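Local coordinates for protein S-adenosylmethionine:tRNA ribosyltransferase-isomerase (Thermotoga maritima, PDB 1VKY) that probably transfers and isomerises the ribose of S-adenosylmethionine onto preQ1-modified tRNA, giving epoxyqueuosine in the queuosine pathway, at residues L295-R307 / Y335-L347. Numbering follows the deposited sequence.
Sequences LVDALVTNFHLPR and YRFFSFGDAMLIL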
ATOM      1  N   LEU B 295      -8.354 -26.824 -13.516  1.00 26.61           N
ATOM      2  CA  LEU B 295      -6.948 -26.629 -13.876  1.00 26.05           C
ATOM      3  C   LEU B 295      -6.057 -26.364 -12.669  1.00 29.23           C
ATOM      4  O   LEU B 295      -4.889 -26.772 -12.621  1.00 36.10           O
ATOM      5  CB  LEU B 295      -6.769 -25.494 -14.891  1.00 27.90           C
ATOM      6  CG  LEU B 295      -6.701 -25.814 -16.369  1.00 31.34           C
ATOM      7  CD1 LEU B 295      -6.420 -24.603 -17.172  1.00 33.76           C
ATOM      8  CD2 LEU B 295      -5.691 -26.945 -16.721  1.00 35.35           C
ATOM      9  N   VAL B 296      -6.601 -25.784 -11.640  1.00 20.84           N
ATOM     10  CA  VAL B 296      -5.759 -25.386 -10.500  1.00 20.68           C
ATOM     11  C   VAL B 296      -5.670 -26.489  -9.434  1.00 24.54           C
ATOM     12  O   VAL B 296      -6.692 -26.858  -8.854  1.00 23.89           O
ATOM     13  CB  VAL B 296      -6.328 -24.120  -9.892  1.00 18.96           C
ATOM     14  CG1 VAL B 296      -5.469 -23.665  -8.664  1.00 23.98           C
ATOM     15  CG2 VAL B 296      -6.426 -23.019 -10.921  1.00 25.26           C
ATOM     16  N   ASP B 297      -4.462 -27.004  -9.178  1.00 23.52           N
ATOM     17  CA  ASP B 297      -4.263 -28.085  -8.174  1.00 24.63           C
ATOM     18  C   ASP B 297      -3.902 -27.587  -6.780  1.00 23.86           C
ATOM     19  O   ASP B 297      -4.076 -28.300  -5.781  1.00 24.36           O
ATOM     20  CB  ASP B 297      -3.185 -29.059  -8.630  1.00 24.68           C
ATOM     21  CG  ASP B 297      -3.465 -29.611 -10.017  1.00 26.66           C
ATOM     22  OD1 ASP B 297      -4.594 -30.076 -10.249  1.00 30.92           O
ATOM     23  OD2 ASP B 297      -2.633 -29.576 -10.948  1.00 27.06           O
ATOM     24  N   ALA B 298      -3.376 -26.377  -6.715  1.00 23.92           N
ATOM     25  CA  ALA B 298      -2.961 -25.734  -5.479  1.00 21.84           C
ATOM     26  C   ALA B 298      -2.988 -24.238  -5.656  1.00 22.95           C
ATOM     27  O   ALA B 298      -2.990 -23.746  -6.769  1.00 20.71           O
ATOM     28  CB  ALA B 298      -1.590 -26.205  -5.078  1.00 23.62           C
ATOM     29  N   LEU B 299      -3.006 -23.485  -4.556  1.00 23.91           N
ATOM     30  CA  LEU B 299      -3.272 -22.037  -4.653  1.00 22.06           C
ATOM     31  C   LEU B 299      -2.444 -21.282  -3.600  1.00 23.41           C
ATOM     32  O   LEU B 299      -2.508 -21.647  -2.438  1.00 23.51           O
ATOM     33  CB  LEU B 299      -4.769 -21.745  -4.454  1.00 21.79           C
ATOM     34  CG  LEU B 299      -5.196 -20.250  -4.296  1.00 24.67           C
ATOM     35  CD1 LEU B 299      -4.767 -19.490  -5.518  1.00 24.49           C
ATOM     36  CD2 LEU B 299      -6.630 -20.069  -4.121  1.00 27.65           C
ATOM     37  N   VAL B 300      -1.642 -20.294  -4.037  1.00 22.67           N
ATOM     38  CA  VAL B 300      -1.039 -19.294  -3.106  1.00 22.99           C
ATOM     39  C   VAL B 300      -1.813 -17.976  -3.210  1.00 23.28           C
ATOM     40  O   VAL B 300      -2.030 -17.427  -4.312  1.00 23.47           O
ATOM     41  CB  VAL B 300       0.428 -19.016  -3.467  1.00 22.04           C
ATOM     42  CG1 VAL B 300       1.059 -18.036  -2.520  1.00 27.58           C
ATOM     43  CG2 VAL B 300       1.224 -20.299  -3.544  1.00 26.22           C
ATOM     44  N   THR B 301      -2.206 -17.450  -2.065  1.00 22.80           N
ATOM     45  CA  THR B 301      -3.033 -16.268  -2.023  1.00 24.85           C
ATOM     46  C   THR B 301      -2.904 -15.525  -0.682  1.00 25.47           C
ATOM     47  O   THR B 301      -2.420 -16.066   0.297  1.00 26.71           O
ATOM     48  CB  THR B 301      -4.482 -16.676  -2.286  1.00 27.58           C
ATOM     49  OG1 THR B 301      -5.317 -15.503  -2.388  1.00 25.75           O
ATOM     50  CG2 THR B 301      -5.051 -17.478  -1.123  1.00 28.48           C
ATOM     51  N   ASN B 302      -3.360 -14.275  -0.658  1.00 26.09           N
ATOM     52  CA  ASN B 302      -3.366 -13.483   0.582  1.00 27.03           C
ATOM     53  C   ASN B 302      -4.531 -13.848   1.460  1.00 29.06           C
ATOM     54  O   ASN B 302      -5.347 -14.700   1.114  1.00 26.70           O
ATOM     55  CB  ASN B 302      -3.375 -11.973   0.251  1.00 30.32           C
ATOM     56  CG  ASN B 302      -2.090 -11.502  -0.471  1.00 34.95           C
ATOM     57  OD1 ASN B 302      -1.009 -12.075  -0.309  1.00 40.34           O
ATOM     58  ND2 ASN B 302      -2.233 -10.456  -1.275  1.00 41.36           N
ATOM     59  N   PHE B 303      -4.551 -13.249   2.654  1.00 26.82           N
ATOM     60  CA  PHE B 303      -5.701 -13.305   3.558  1.00 26.38           C
ATOM     61  C   PHE B 303      -6.693 -12.209   3.188  1.00 26.44           C
ATOM     62  O   PHE B 303      -6.344 -11.036   3.194  1.00 28.12           O
ATOM     63  CB  PHE B 303      -5.234 -13.177   4.998  1.00 27.58           C
ATOM     64  CG  PHE B 303      -4.668 -14.437   5.538  1.00 23.80           C
ATOM     65  CD1 PHE B 303      -3.362 -14.731   5.395  1.00 29.49           C
ATOM     66  CD2 PHE B 303      -5.495 -15.354   6.161  1.00 24.91           C
ATOM     67  CE1 PHE B 303      -2.842 -15.915   5.917  1.00 29.34           C
ATOM     68  CE2 PHE B 303      -5.017 -16.528   6.650  1.00 25.80           C
ATOM     69  CZ  PHE B 303      -3.676 -16.813   6.539  1.00 24.42           C
ATOM     70  N   HIS B 304      -7.926 -12.600   2.860  1.00 26.34           N
ATOM     71  CA  HIS B 304      -8.898 -11.676   2.294  1.00 25.95           C
ATOM     72  C   HIS B 304      -9.831 -11.158   3.369  1.00 25.77           C
ATOM     73  O   HIS B 304      -9.895 -11.705   4.438  1.00 27.07           O
ATOM     74  CB  HIS B 304      -9.642 -12.347   1.150  1.00 26.76           C
ATOM     75  CG  HIS B 304      -8.715 -12.960   0.123  1.00 27.97           C
ATOM     76  ND1 HIS B 304      -7.904 -12.196  -0.685  1.00 27.47           N
ATOM     77  CD2 HIS B 304      -8.409 -14.252  -0.155  1.00 25.82           C
ATOM     78  CE1 HIS B 304      -7.163 -12.989  -1.446  1.00 33.80           C
ATOM     79  NE2 HIS B 304      -7.452 -14.242  -1.144  1.00 29.46           N
ATOM     80  N   LEU B 305     -10.566 -10.092   3.066  1.00 26.19           N
ATOM     81  CA  LEU B 305     -11.370  -9.418   4.063  1.00 26.61           C
ATOM     82  C   LEU B 305     -12.709 -10.125   4.258  1.00 29.29           C
ATOM     83  O   LEU B 305     -13.210 -10.803   3.316  1.00 27.40           O
ATOM     84  CB  LEU B 305     -11.568  -7.958   3.596  1.00 29.74           C
ATOM     85  CG  LEU B 305     -10.298  -7.091   3.392  1.00 34.76           C
ATOM     86  CD1 LEU B 305     -10.606  -5.784   2.646  1.00 43.58           C
ATOM     87  CD2 LEU B 305      -9.666  -6.800   4.755  1.00 39.18           C
ATOM     88  N   PRO B 306     -13.317  -9.941   5.440  1.00 29.87           N
ATOM     89  CA  PRO B 306     -14.661 -10.416   5.697  1.00 28.18           C
ATOM     90  C   PRO B 306     -15.602 -10.067   4.579  1.00 30.68           C
ATOM     91  O   PRO B 306     -15.568  -8.952   4.025  1.00 28.87           O
ATOM     92  CB  PRO B 306     -15.071  -9.676   6.988  1.00 33.73           C
ATOM     93  CG  PRO B 306     -13.783  -9.400   7.705  1.00 26.63           C
ATOM     94  CD  PRO B 306     -12.762  -9.229   6.616  1.00 29.58           C
ATOM     95  N   ARG B 307     -16.392 -11.065   4.190  1.00 30.94           N
ATOM     96  CA  ARG B 307     -17.436 -10.884   3.188  1.00 33.11           C
ATOM     97  C   ARG B 307     -16.907 -10.597   1.790  1.00 32.36           C
ATOM     98  O   ARG B 307     -17.702 -10.286   0.913  1.00 32.72           O
ATOM     99  CB  ARG B 307     -18.411  -9.753   3.606  1.00 34.24           C
ATOM    100  CG  ARG B 307     -19.083  -9.931   5.005  1.00 37.22           C
ATOM    101  CD  ARG B 307     -19.850  -8.683   5.484  1.00 40.96           C
ATOM    102  NE  ARG B 307     -19.000  -7.911   6.405  1.00 61.56           N
ATOM    103  CZ  ARG B 307     -18.516  -6.681   6.212  1.00 60.72           C
ATOM    104  NH1 ARG B 307     -18.806  -5.940   5.142  1.00 60.23           N
ATOM    105  NH2 ARG B 307     -17.738  -6.179   7.148  1.00 67.10           N
ATOM    106  N   TYR B 335      -1.959 -13.181  12.514  1.00 27.82           N
ATOM    107  CA  TYR B 335      -1.446 -13.020  11.154  1.00 28.26           C
ATOM    108  C   TYR B 335      -1.813 -11.617  10.677  1.00 27.12           C
ATOM    109  O   TYR B 335      -2.807 -11.014  11.142  1.00 30.77           O
ATOM    110  CB  TYR B 335      -2.085 -14.039  10.178  1.00 25.52           C
ATOM    111  CG  TYR B 335      -1.441 -15.397  10.148  1.00 27.15           C
ATOM    112  CD1 TYR B 335      -1.464 -16.229  11.257  1.00 23.56           C
ATOM    113  CD2 TYR B 335      -0.801 -15.865   8.983  1.00 25.37           C
ATOM    114  CE1 TYR B 335      -0.871 -17.519  11.216  1.00 26.08           C
ATOM    115  CE2 TYR B 335      -0.222 -17.140   8.930  1.00 24.53           C
ATOM    116  CZ  TYR B 335      -0.248 -17.961  10.049  1.00 23.79           C
ATOM    117  OH  TYR B 335       0.339 -19.237   9.944  1.00 28.99           O
ATOM    118  N   ARG B 336      -1.094 -11.158   9.674  1.00 27.82           N
ATOM    119  CA  ARG B 336      -1.443  -9.925   8.997  1.00 30.62           C
ATOM    120  C   ARG B 336      -2.202 -10.196   7.703  1.00 31.73           C
ATOM    121  O   ARG B 336      -1.879 -11.157   6.959  1.00 29.98           O
ATOM    122  CB  ARG B 336      -0.198  -9.129   8.694  1.00 30.45           C
ATOM    123  CG  ARG B 336       0.619  -8.712   9.926  1.00 38.37           C
ATOM    124  CD  ARG B 336       1.999  -8.184   9.542  1.00 44.95           C
ATOM    125  NE  ARG B 336       2.616  -9.073   8.552  1.00 46.47           N
ATOM    126  CZ  ARG B 336       3.000  -8.751   7.309  1.00 50.69           C
ATOM    127  NH1 ARG B 336       2.892  -7.492   6.830  1.00 40.26           N
ATOM    128  NH2 ARG B 336       3.516  -9.724   6.537  1.00 41.61           N
ATOM    129  N   PHE B 337      -3.186  -9.329   7.445  1.00 28.25           N
ATOM    130  CA  PHE B 337      -4.194  -9.519   6.413  1.00 27.03           C
ATOM    131  C   PHE B 337      -4.107  -8.478   5.308  1.00 27.54           C
ATOM    132  O   PHE B 337      -3.503  -7.412   5.453  1.00 29.75           O
ATOM    133  CB  PHE B 337      -5.583  -9.465   7.028  1.00 25.60           C
ATOM    134  CG  PHE B 337      -5.922 -10.658   7.857  1.00 26.49           C
ATOM    135  CD1 PHE B 337      -5.275 -10.898   9.040  1.00 28.25           C
ATOM    136  CD2 PHE B 337      -6.952 -11.487   7.490  1.00 25.40           C
ATOM    137  CE1 PHE B 337      -5.595 -11.976   9.804  1.00 29.90           C
ATOM    138  CE2 PHE B 337      -7.278 -12.591   8.264  1.00 28.87           C
ATOM    139  CZ  PHE B 337      -6.598 -12.830   9.406  1.00 27.36           C
ATOM    140  N   PHE B 338      -4.723  -8.826   4.195  1.00 25.33           N
ATOM    141  CA  PHE B 338      -4.868  -7.964   3.042  1.00 24.82           C
ATOM    142  C   PHE B 338      -3.589  -7.897   2.251  1.00 28.13           C
ATOM    143  O   PHE B 338      -2.723  -8.760   2.374  1.00 27.18           O
ATOM    144  CB  PHE B 338      -5.476  -6.595   3.477  1.00 27.68           C
ATOM    145  CG  PHE B 338      -6.176  -5.846   2.399  1.00 26.71           C
ATOM    146  CD1 PHE B 338      -7.121  -6.456   1.601  1.00 34.37           C
ATOM    147  CD2 PHE B 338      -5.867  -4.521   2.156  1.00 34.95           C
ATOM    148  CE1 PHE B 338      -7.756  -5.749   0.610  1.00 36.75           C
ATOM    149  CE2 PHE B 338      -6.515  -3.813   1.162  1.00 32.85           C
ATOM    150  CZ  PHE B 338      -7.449  -4.414   0.402  1.00 37.62           C
ATOM    151  N   SER B 339      -3.540  -6.944   1.323  1.00 31.68           N
ATOM    152  CA  SER B 339      -2.544  -6.888   0.280  1.00 32.73           C
ATOM    153  C   SER B 339      -1.064  -6.917   0.683  1.00 34.80           C
ATOM    154  O   SER B 339      -0.224  -7.378  -0.121  1.00 32.40           O
ATOM    155  CB  SER B 339      -2.828  -5.639  -0.580  1.00 37.93           C
ATOM    156  OG  SER B 339      -4.116  -5.783  -1.209  1.00 46.87           O
ATOM    157  N   PHE B 340      -0.723  -6.396   1.862  1.00 32.11           N
ATOM    158  CA  PHE B 340       0.672  -6.322   2.311  1.00 33.72           C
ATOM    159  C   PHE B 340       0.931  -7.259   3.460  1.00 32.91           C
ATOM    160  O   PHE B 340       2.032  -7.234   4.046  1.00 33.19           O
ATOM    161  CB  PHE B 340       1.050  -4.872   2.693  1.00 38.34           C
ATOM    162  CG  PHE B 340       0.796  -3.925   1.575  1.00 44.85           C
ATOM    163  CD1 PHE B 340      -0.326  -3.112   1.577  1.00 54.58           C
ATOM    164  CD2 PHE B 340       1.574  -4.000   0.419  1.00 53.87           C
ATOM    165  CE1 PHE B 340      -0.627  -2.315   0.479  1.00 58.33           C
ATOM    166  CE2 PHE B 340       1.298  -3.201  -0.678  1.00 55.81           C
ATOM    167  CZ  PHE B 340       0.186  -2.354  -0.651  1.00 54.93           C
ATOM    168  N   GLY B 341      -0.048  -8.134   3.720  1.00 29.17           N
ATOM    169  CA  GLY B 341       0.010  -9.110   4.811  1.00 30.88           C
ATOM    170  C   GLY B 341       0.622 -10.440   4.452  1.00 29.03           C
ATOM    171  O   GLY B 341       1.427 -10.557   3.539  1.00 27.01           O
ATOM    172  N   ASP B 342       0.199 -11.452   5.186  1.00 28.58           N
ATOM    173  CA  ASP B 342       0.789 -12.754   5.096  1.00 28.45           C
ATOM    174  C   ASP B 342       0.118 -13.557   3.946  1.00 25.22           C
ATOM    175  O   ASP B 342      -0.754 -13.042   3.233  1.00 23.54           O
ATOM    176  CB  ASP B 342       0.640 -13.471   6.440  1.00 23.95           C
ATOM    177  CG  ASP B 342       1.453 -12.813   7.518  1.00 32.30           C
ATOM    178  OD1 ASP B 342       2.608 -12.460   7.235  1.00 27.58           O
ATOM    179  OD2 ASP B 342       1.011 -12.627   8.660  1.00 28.69           O
ATOM    180  N   ALA B 343       0.552 -14.797   3.781  1.00 27.14           N
ATOM    181  CA  ALA B 343       0.058 -15.675   2.718  1.00 26.61           C
ATOM    182  C   ALA B 343      -0.495 -17.017   3.230  1.00 27.90           C
ATOM    183  O   ALA B 343      -0.189 -17.462   4.331  1.00 24.30           O
ATOM    184  CB  ALA B 343       1.136 -15.954   1.748  1.00 29.72           C
ATOM    185  N   MET B 344      -1.300 -17.642   2.365  1.00 24.29           N
ATOM    186  CA  MET B 344      -1.868 -18.988   2.546  1.00 27.38           C
ATOM    187  C   MET B 344      -1.525 -19.829   1.305  1.00 24.89           C
ATOM    188  O   MET B 344      -1.635 -19.331   0.168  1.00 25.01           O
ATOM    189  CB  MET B 344      -3.381 -18.850   2.675  1.00 26.89           C
ATOM    190  CG  MET B 344      -4.134 -20.130   2.802  1.00 27.95           C
ATOM    191  SD  MET B 344      -5.896 -19.812   2.995  1.00 30.61           S
ATOM    192  CE  MET B 344      -6.009 -19.475   4.788  1.00 29.78           C
ATOM    193  N   LEU B 345      -1.064 -21.060   1.545  1.00 26.35           N
ATOM    194  CA  LEU B 345      -0.912 -22.124   0.532  1.00 25.36           C
ATOM    195  C   LEU B 345      -1.961 -23.187   0.820  1.00 24.86           C
ATOM    196  O   LEU B 345      -2.004 -23.755   1.931  1.00 24.94           O
ATOM    197  CB  LEU B 345       0.466 -22.790   0.617  1.00 25.97           C
ATOM    198  CG  LEU B 345       0.751 -24.022  -0.250  1.00 27.10           C
ATOM    199  CD1 LEU B 345       0.577 -23.733  -1.740  1.00 28.22           C
ATOM    200  CD2 LEU B 345       2.142 -24.602   0.027  1.00 27.05           C
ATOM    201  N   ILE B 346      -2.815 -23.425  -0.167  1.00 22.43           N
ATOM    202  CA  ILE B 346      -3.814 -24.452  -0.098  1.00 23.50           C
ATOM    203  C   ILE B 346      -3.421 -25.536  -1.060  1.00 23.72           C
ATOM    204  O   ILE B 346      -3.333 -25.285  -2.254  1.00 22.28           O
ATOM    205  CB  ILE B 346      -5.186 -23.927  -0.438  1.00 23.65           C
ATOM    206  CG1 ILE B 346      -5.522 -22.722   0.444  1.00 26.64           C
ATOM    207  CG2 ILE B 346      -6.218 -25.069  -0.219  1.00 26.44           C
ATOM    208  CD1 ILE B 346      -6.365 -21.755  -0.186  1.00 33.51           C
ATOM    209  N   LEU B 347      -3.168 -26.726  -0.503  1.00 25.95           N
ATOM    210  CA  LEU B 347      -2.806 -27.953  -1.277  1.00 27.97           C
ATOM    211  C   LEU B 347      -3.985 -28.945  -1.374  1.00 31.94           C
ATOM    212  O   LEU B 347      -4.157 -29.623  -2.401  1.00 31.91           O
ATOM    213  CB  LEU B 347      -1.674 -28.674  -0.572  1.00 30.93           C
ATOM    214  CG  LEU B 347      -0.364 -27.889  -0.504  1.00 32.76           C
ATOM    215  CD1 LEU B 347       0.565 -28.538   0.443  1.00 37.55           C
ATOM    216  CD2 LEU B 347       0.249 -27.790  -1.887  1.00 34.01           C
ATOM    217  OXT LEU B 347      -4.802 -29.099  -0.447  1.00 32.48           O
TER
HETATM  218  O   HOH W   1      -2.649 -11.169   3.553  1.00 28.40           O
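A water joins three backbone groups of the two segments: it accepts from Phe303 N and lies 2.7 Å from both Phe338 O and Asp342 O, placed to donate to each though other acceptors nearby compete for its two protons, so it links Phe303 to both Phe338, the first residue of a type I turn, and Asp342, just after it. Beside it, Phe338 N bonds directly to Phe303 O at 2.9 Å. Farther along, Thr301 and Met344 form a hydrogen-bonded antiparallel pair, with Met344 N reaching Thr301 O at 2.8 Å; Leu299 and Ile346 repeat this pattern, while Val300 faces Leu345 as a non-hydrogen-bonded pair. These are neighbouring strands, 298-302 and the C-terminal 343-346, inside a mixed sheet; strand 256-259 continues it beyond 298-302 and strand 39-44 beyond 343-346. The intervening chain is mostly helical, and helices 309-318 and 320-332 pack on Ile346 and Met344 respectively. Phe303 supplies the main side-chain contact. Its CG lies beside the backbone N (chi1 -78°), which directs the ring into the space among Tyr335, Phe337 and Met344. The Phe303 edge meets one face of Phe337 with planes at 55°, and CB touches Phe337 CD2 at 3.5 Å. Tyr335 crosses obliquely, its CD2 3.7 Å from Phe303 CE1. Met344, extended until its bend at chi3 (-83°), brings CE to 3.6 Å from Phe303 CE2, an apolar touch; its SD, obliquely placed 5.5 Å from the Phe303 ring centroid, makes the Met-aromatic contact. With the Phe303 ring cut back to an alanine, a gap is likely to open in which Phe337 loses the edge against its face and the Met344 thioether its ring partner. Past this cluster, Leu305 CD1 packs obliquely 3.5 Å from Phe338 CE1, and Ile27 and Gln29 of the second subunit lie against these two side chains, respectively.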